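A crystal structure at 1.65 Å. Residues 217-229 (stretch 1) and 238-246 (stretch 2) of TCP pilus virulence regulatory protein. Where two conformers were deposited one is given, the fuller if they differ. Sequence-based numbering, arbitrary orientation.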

# COMPACT_ATOMS: atom_id res chain seq x y z
N ILE A 217 11.38 -0.35 -10.91
CA ILE A 217 10.51 0.16 -11.97
C ILE A 217 9.39 -0.82 -12.24
O ILE A 217 8.22 -0.43 -12.35
N ASN A 218 9.71 -2.11 -12.28
CA ASN A 218 8.67 -3.10 -12.53
C ASN A 218 7.62 -3.11 -11.42
O ASN A 218 6.42 -3.26 -11.70
N SER A 219 8.04 -2.91 -10.18
CA SER A 219 7.09 -2.91 -9.06
C SER A 219 6.13 -1.74 -9.16
O SER A 219 4.93 -1.89 -8.94
N ILE A 220 6.63 -0.55 -9.50
CA ILE A 220 5.76 0.61 -9.68
C ILE A 220 4.79 0.39 -10.84
O ILE A 220 3.60 0.73 -10.75
N ARG A 221 5.28 -0.24 -11.92
CA ARG A 221 4.42 -0.55 -13.07
C ARG A 221 3.35 -1.58 -12.72
O ARG A 221 2.23 -1.48 -13.21
N ILE A 222 3.64 -2.55 -11.86
CA ILE A 222 2.58 -3.50 -11.46
C ILE A 222 1.49 -2.78 -10.68
O ILE A 222 0.29 -3.04 -10.85
N SER A 223 1.88 -1.90 -9.78
CA SER A 223 0.86 -1.22 -9.01
C SER A 223 0.04 -0.28 -9.90
O SER A 223 -1.16 -0.13 -9.68
N TYR A 224 0.65 0.27 -10.96
CA TYR A 224 -0.12 1.01 -11.95
C TYR A 224 -1.14 0.11 -12.65
O TYR A 224 -2.31 0.49 -12.82
N SER A 225 -0.73 -1.10 -13.03
CA SER A 225 -1.66 -2.02 -13.69
C SER A 225 -2.83 -2.39 -12.77
O SER A 225 -3.96 -2.58 -13.24
N ILE A 226 -2.55 -2.56 -11.49
CA ILE A 226 -3.59 -2.87 -10.51
C ILE A 226 -4.56 -1.71 -10.44
O ILE A 226 -5.78 -1.90 -10.50
N SER A 227 -4.04 -0.48 -10.38
CA SER A 227 -4.90 0.70 -10.42
C SER A 227 -5.78 0.72 -11.66
O SER A 227 -6.97 1.05 -11.56
N LEU A 228 -5.23 0.38 -12.83
CA LEU A 228 -6.05 0.35 -14.05
C LEU A 228 -7.14 -0.70 -13.95
O LEU A 228 -8.29 -0.46 -14.36
N MET A 229 -6.80 -1.88 -13.44
CA MET A 229 -7.83 -2.90 -13.31
C MET A 229 -8.91 -2.48 -12.32
O MET A 229 -10.09 -2.82 -12.51
N GLN A 238 -3.94 -4.43 -23.51
CA GLN A 238 -3.92 -2.98 -23.32
C GLN A 238 -3.34 -2.59 -21.96
O GLN A 238 -2.57 -1.63 -21.84
N ILE A 239 -3.69 -3.33 -20.91
CA ILE A 239 -3.19 -3.03 -19.57
C ILE A 239 -1.67 -3.14 -19.56
O ILE A 239 -0.97 -2.29 -19.00
N ALA A 240 -1.15 -4.21 -20.15
CA ALA A 240 0.30 -4.44 -20.14
C ALA A 240 1.02 -3.27 -20.79
O ALA A 240 2.02 -2.79 -20.27
N TYR A 241 0.50 -2.79 -21.92
CA TYR A 241 1.21 -1.73 -22.66
C TYR A 241 1.01 -0.37 -22.01
O TYR A 241 1.95 0.44 -21.95
N GLN A 242 -0.19 -0.10 -21.49
CA GLN A 242 -0.44 1.15 -20.80
C GLN A 242 0.45 1.29 -19.58
O GLN A 242 0.84 2.40 -19.20
N SER A 243 0.79 0.19 -18.93
CA SER A 243 1.56 0.20 -17.73
C SER A 243 3.06 0.21 -17.97
O SER A 243 3.81 0.23 -16.99
N GLY A 244 3.50 0.19 -19.23
CA GLY A 244 4.89 0.37 -19.56
C GLY A 244 5.70 -0.89 -19.73
O GLY A 244 6.93 -0.80 -19.88
N PHE A 245 5.05 -2.05 -19.76
CA PHE A 245 5.76 -3.29 -20.01
C PHE A 245 6.06 -3.49 -21.51
O PHE A 245 5.33 -3.02 -22.40
N ALA A 246 7.14 -4.21 -21.78
CA ALA A 246 7.62 -4.37 -23.15
C ALA A 246 6.68 -5.24 -23.96
O ALA A 246 6.60 -5.11 -25.18

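Where a helix ends against the flank of another, close packing often rests on apolar contacts and on polar groups that satisfy themselves locally, and this pair of stretches is a good example. No hydrogen bond crosses between them, yet together they bury 566 Å² of surface.

Phe 245, just beyond the end of the second helix, has more of its surface covered by the other stretch than any other residue here. Its CA-to-CB bond points sideways, but with chi1 in m the end of the ring comes nearer the first helix. CZ of Phe 245 lies 3.5 Å from CD1 of Ile 222 and 3.4 Å from CB of Arg 221. Ile 222 points away at its CB; the m, m rotamer brings CD1 round to meet the ring. From the second helix, Ile 239 points toward the first, in the m, t rotamer. CD1 of Ile 239 rests 3.7 Å from CG of Met 229, whose chi1 and chi2 are m and t, and CG2 of Ile 239 lies 3.8 Å from CB of Ser 225. Leu 228, also m, t and pointing in, places CD1 4.4 Å from CG2 of Ile 239 and 3.8 Å from CG of Gln 242.

Between these apolar groups sit two serines whose hydroxyls are spent within their own stretches. Ser 225, in p, donates from OG to O of Ile 222 at 2.7 Å; Ser 243, in m, donates from OG to O of Ile 239 at 2.8 Å. With its proton turned back to its own helical turn, the Ser 243 hydroxyl can be packed against carbon: its OG is 3.4 Å from CB of Ser 225 and 3.6 Å from CD1 of Leu 228. OG of Ser 243 also meets the edge of the Tyr 224 ring, 3.6 Å from CD1 of Tyr 224.

Tyr 224, chi1 t, leads outward to the more open side, where its CE1 is 3.6 Å from O of Gln 242. Arg 221 forms another polar border. Its chain runs m, t, t, setting CG of Arg 221 3.1 Å from O of Ser 243, a carbonyl that finds no polar partner in the model. The guanidinium lays one face over O of Gly 244, with NH1 of Arg 221 3.3 Å from that oxygen but at too poor an angle for a hydrogen bond; NE and NH2 are satisfied elsewhere in the structure. Gly 244 closes the helix in a Schellman motif at positive phi. A CB there would jam against the preceding carbonyl and come within 2.6 Å of NE of Arg 221, so the absent side chain suits both the turn and the packing.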

# COMPACT_ATOMS: atom_id res chain seq x y z
CB ILE A 217 11.32 0.44 -13.25
CG1 ILE A 217 12.47 1.42 -12.95
CG2 ILE A 217 10.38 0.93 -14.38
CD1 ILE A 217 12.04 2.79 -12.45
CB ASN A 218 9.31 -4.47 -12.66
CG ASN A 218 9.95 -4.71 -14.03
OD1 ASN A 218 9.71 -4.00 -14.97
ND2 ASN A 218 10.73 -5.77 -14.11
CB SER A 219 7.84 -2.93 -7.72
OG SER A 219 8.35 -1.67 -7.30
CB ILE A 220 6.61 1.88 -9.87
CG1 ILE A 220 7.45 2.13 -8.60
CG2 ILE A 220 5.71 3.11 -10.23
CD1 ILE A 220 8.49 3.19 -8.83
CB ARG A 221 5.26 -1.03 -14.24
CG ARG A 221 6.12 0.08 -14.87
CD ARG A 221 6.92 -0.41 -16.08
NE ARG A 221 7.50 0.74 -16.79
CZ ARG A 221 8.60 0.74 -17.51
NH1 ARG A 221 9.32 -0.35 -17.69
NH2 ARG A 221 9.00 1.90 -18.06
CB ILE A 222 3.17 -4.67 -10.65
CG1 ILE A 222 4.00 -5.63 -11.53
CG2 ILE A 222 2.06 -5.50 -9.91
CD1 ILE A 222 3.26 -6.27 -12.70
CB SER A 223 1.51 -0.54 -7.82
OG SER A 223 1.99 -1.55 -6.93
CB TYR A 224 0.87 1.67 -12.93
CG TYR A 224 0.30 2.65 -13.91
CD1 TYR A 224 -0.20 2.25 -15.11
CD2 TYR A 224 0.40 4.02 -13.67
CE1 TYR A 224 -0.70 3.16 -16.04
CE2 TYR A 224 -0.10 4.94 -14.61
CZ TYR A 224 -0.67 4.47 -15.78
OH TYR A 224 -1.17 5.34 -16.75
CB SER A 225 -0.93 -3.28 -14.17
OG SER A 225 -0.63 -4.23 -13.15
CB ILE A 226 -2.95 -3.20 -9.15
CG1 ILE A 226 -2.32 -4.58 -9.22
CG2 ILE A 226 -3.97 -3.20 -8.05
CD1 ILE A 226 -1.36 -4.86 -8.10
CB SER A 227 -4.06 1.97 -10.35
OG SER A 227 -3.46 2.09 -9.08
CB LEU A 228 -5.20 0.07 -15.27
CG LEU A 228 -4.21 1.09 -15.74
CD1 LEU A 228 -3.39 0.43 -16.80
CD2 LEU A 228 -4.94 2.29 -16.32
CB MET A 229 -7.19 -4.23 -12.90
CG MET A 229 -6.36 -4.77 -14.06
SD MET A 229 -5.65 -6.41 -13.77
CE MET A 229 -4.06 -6.00 -13.07
CB GLN A 238 -5.31 -2.42 -23.49
CG GLN A 238 -5.38 -0.90 -23.40
CD GLN A 238 -6.66 -0.35 -23.98
OE1 GLN A 238 -6.65 0.41 -24.95
NE2 GLN A 238 -7.76 -0.76 -23.40
CB ILE A 239 -3.85 -3.98 -18.55
CG1 ILE A 239 -5.34 -3.67 -18.42
CG2 ILE A 239 -3.17 -3.92 -17.17
CD1 ILE A 239 -6.17 -4.81 -17.77
CB ALA A 240 0.63 -5.71 -20.87
CB TYR A 241 0.75 -1.73 -24.13
CG TYR A 241 1.44 -2.82 -24.98
CD1 TYR A 241 0.81 -4.02 -25.24
CD2 TYR A 241 2.75 -2.67 -25.40
CE1 TYR A 241 1.45 -5.02 -25.96
CE2 TYR A 241 3.40 -3.65 -26.13
CZ TYR A 241 2.76 -4.84 -26.40
OH TYR A 241 3.40 -5.84 -27.11
CB GLN A 242 -1.93 1.23 -20.43
CG GLN A 242 -2.35 2.52 -19.76
CD GLN A 242 -2.87 3.57 -20.72
OE1 GLN A 242 -3.28 3.25 -21.85
NE2 GLN A 242 -2.89 4.83 -20.27
CB SER A 243 1.23 -1.04 -16.91
OG SER A 243 -0.15 -1.07 -16.60
CB PHE A 245 4.95 -4.45 -19.43
CG PHE A 245 4.89 -4.43 -17.94
CD1 PHE A 245 5.99 -4.87 -17.20
CD2 PHE A 245 3.80 -3.91 -17.26
CE1 PHE A 245 5.96 -4.83 -15.81
CE2 PHE A 245 3.76 -3.87 -15.87
CZ PHE A 245 4.83 -4.32 -15.15
CB ALA A 246 9.03 -4.97 -23.15